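Local coordinates for endoglucanase (Bacillus akibai, PDB 1UWW), which hydrolyses internal beta-1,4-glucosidic linkages of cellulose, the chain here being its family 28 carbohydrate-binding module, specific for non-crystalline cellulose, at residues 25-28 / 29-33. Sequence-based numbering, arbitrary orientation.
Sequences GTRQ and GWDWA
The guanidinium of R27 and the carboxylate of D31 meet with their planes 72° apart, OD1 of D31 lying at the guanidinium edge, where it forms a salt bridge with NH1 of R27 at 3.1 Å. A water on the same edge accepts from NH2 of R27 and donates to OD2 of D31 (2.6 Å), so both carboxylate oxygens are tied to the arginine. The indole of W30 has the carbonyl O of R27 at its edge, 3.2 Å from CD1 of W30.

This is a worked example of a side chain bridging the open end of its own turn. Residues R27 to W30 form a type I' beta turn, closed by the bond from N of W30 to O of R27 (3.0 Å, nearly straight at 167°). Bent at chi3 (-84°), R27 brings NH1 back over the strand entry, where it also gives a weak bond to O of W30 (2.9 Å). Both inner residues have positive phi; at G29 a side chain would press on the carbonyl O of Q28, which favours glycine. Overlapping its start, OG1 of T26 accepts from N of Q28, an ST turn.

R27 NE binds the carbonyl of D11, and K13 is a second salt-bridge partner of D31; with backbone bonds R27-P12 and G29-K13, these tie 11-13 to the turn and strand. The turn leads into strand 30-32, at one border of a five-stranded antiparallel sheet; W30 packs there against F76 and L74 of strand 73-77, M166 and I168 of strand 165-173, and L53 of strand 50-58 in the other sheet.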
loop_
_atom_site.group_PDB
_atom_site.type_symbol
_atom_site.label_atom_id
_atom_site.label_comp_id
_atom_site.label_asym_id
_atom_site.label_seq_id
_atom_site.Cartn_x
_atom_site.Cartn_y
_atom_site.Cartn_z
ATOM N N GLY A 25 -21.210 17.510 -17.462
ATOM C CA GLY A 25 -21.470 18.431 -16.372
ATOM C C GLY A 25 -21.819 17.783 -15.039
ATOM O O GLY A 25 -22.187 18.505 -14.098
ATOM N N THR A 26 -21.666 16.455 -14.924
ATOM C CA THR A 26 -21.932 15.747 -13.674
ATOM C C THR A 26 -20.742 14.919 -13.204
ATOM O O THR A 26 -19.798 14.673 -13.940
ATOM C CB THR A 26 -23.114 14.766 -13.789
ATOM O OG1 THR A 26 -22.707 13.543 -14.421
ATOM C CG2 THR A 26 -24.283 15.308 -14.644
ATOM N N ARG A 27 -20.860 14.453 -11.963
ATOM C CA ARG A 27 -19.888 13.576 -11.312
ATOM C C ARG A 27 -20.039 12.115 -11.725
ATOM O O ARG A 27 -19.317 11.270 -11.217
ATOM C CB ARG A 27 -19.997 13.704 -9.804
ATOM C CG ARG A 27 -19.714 15.091 -9.281
ATOM C CD ARG A 27 -19.807 15.164 -7.777
ATOM N NE ARG A 27 -21.170 15.361 -7.288
ATOM C CZ ARG A 27 -21.717 14.781 -6.249
ATOM N NH1 ARG A 27 -21.120 13.806 -5.586
ATOM N NH2 ARG A 27 -22.946 15.151 -5.893
ATOM N N GLN A 28 -20.959 11.812 -12.632
ATOM C CA GLN A 28 -21.166 10.450 -13.129
ATOM C C GLN A 28 -21.194 9.389 -12.014
ATOM O O GLN A 28 -20.626 8.305 -12.131
ATOM C CB GLN A 28 -20.189 10.093 -14.242
ATOM C CG GLN A 28 -20.339 11.024 -15.456
ATOM C CD GLN A 28 -19.694 10.486 -16.700
ATOM O OE1 GLN A 28 -18.482 10.305 -16.760
ATOM N NE2 GLN A 28 -20.511 10.202 -17.715
ATOM N N GLY A 29 -21.888 9.708 -10.935
ATOM C CA GLY A 29 -22.104 8.784 -9.839
ATOM C C GLY A 29 -21.061 8.766 -8.738
ATOM O O GLY A 29 -21.218 8.014 -7.770
ATOM N N TRP A 30 -19.990 9.538 -8.886
ATOM C CA TRP A 30 -18.921 9.610 -7.876
ATOM C C TRP A 30 -19.302 10.537 -6.732
ATOM O O TRP A 30 -19.847 11.624 -6.953
ATOM C CB TRP A 30 -17.621 10.078 -8.536
ATOM C CG TRP A 30 -17.027 9.033 -9.416
ATOM C CD1 TRP A 30 -17.297 8.788 -10.732
ATOM C CD2 TRP A 30 -16.085 8.042 -9.009
ATOM N NE1 TRP A 30 -16.562 7.717 -11.165
ATOM C CE2 TRP A 30 -15.831 7.220 -10.121
ATOM C CE3 TRP A 30 -15.463 7.734 -7.794
ATOM C CZ2 TRP A 30 -14.955 6.136 -10.065
ATOM C CZ3 TRP A 30 -14.597 6.665 -7.735
ATOM C CH2 TRP A 30 -14.345 5.874 -8.873
ATOM N N ASP A 31 -18.952 10.145 -5.523
ATOM C CA ASP A 31 -19.272 10.901 -4.326
ATOM C C ASP A 31 -18.234 10.590 -3.261
ATOM O O ASP A 31 -17.340 9.759 -3.468
ATOM C CB ASP A 31 -20.653 10.486 -3.831
ATOM C CG ASP A 31 -21.381 11.570 -3.088
ATOM O OD1 ASP A 31 -20.780 12.595 -2.710
ATOM O OD2 ASP A 31 -22.624 11.475 -2.870
ATOM N N TRP A 32 -18.332 11.256 -2.127
ATOM C CA TRP A 32 -17.499 10.930 -0.975
ATOM C C TRP A 32 -18.010 9.677 -0.274
ATOM O O TRP A 32 -19.221 9.543 -0.028
ATOM C CB TRP A 32 -17.464 12.075 0.027
ATOM C CG TRP A 32 -16.768 13.287 -0.447
ATOM C CD1 TRP A 32 -17.285 14.551 -0.540
ATOM C CD2 TRP A 32 -15.397 13.397 -0.904
ATOM N NE1 TRP A 32 -16.342 15.427 -1.018
ATOM C CE2 TRP A 32 -15.169 14.745 -1.249
ATOM C CE3 TRP A 32 -14.332 12.491 -1.022
ATOM C CZ2 TRP A 32 -13.936 15.205 -1.687
ATOM C CZ3 TRP A 32 -13.121 12.957 -1.483
ATOM C CH2 TRP A 32 -12.931 14.304 -1.800
ATOM N N ALA A 33 -17.114 8.770 0.100
ATOM C CA ALA A 33 -17.454 7.702 1.033
ATOM C C ALA A 33 -17.800 8.329 2.384
ATOM O O ALA A 33 -17.264 9.389 2.727
ATOM C CB ALA A 33 -16.303 6.721 1.172
HETATM O O HOH W 1 -23.979 13.587 -3.537
#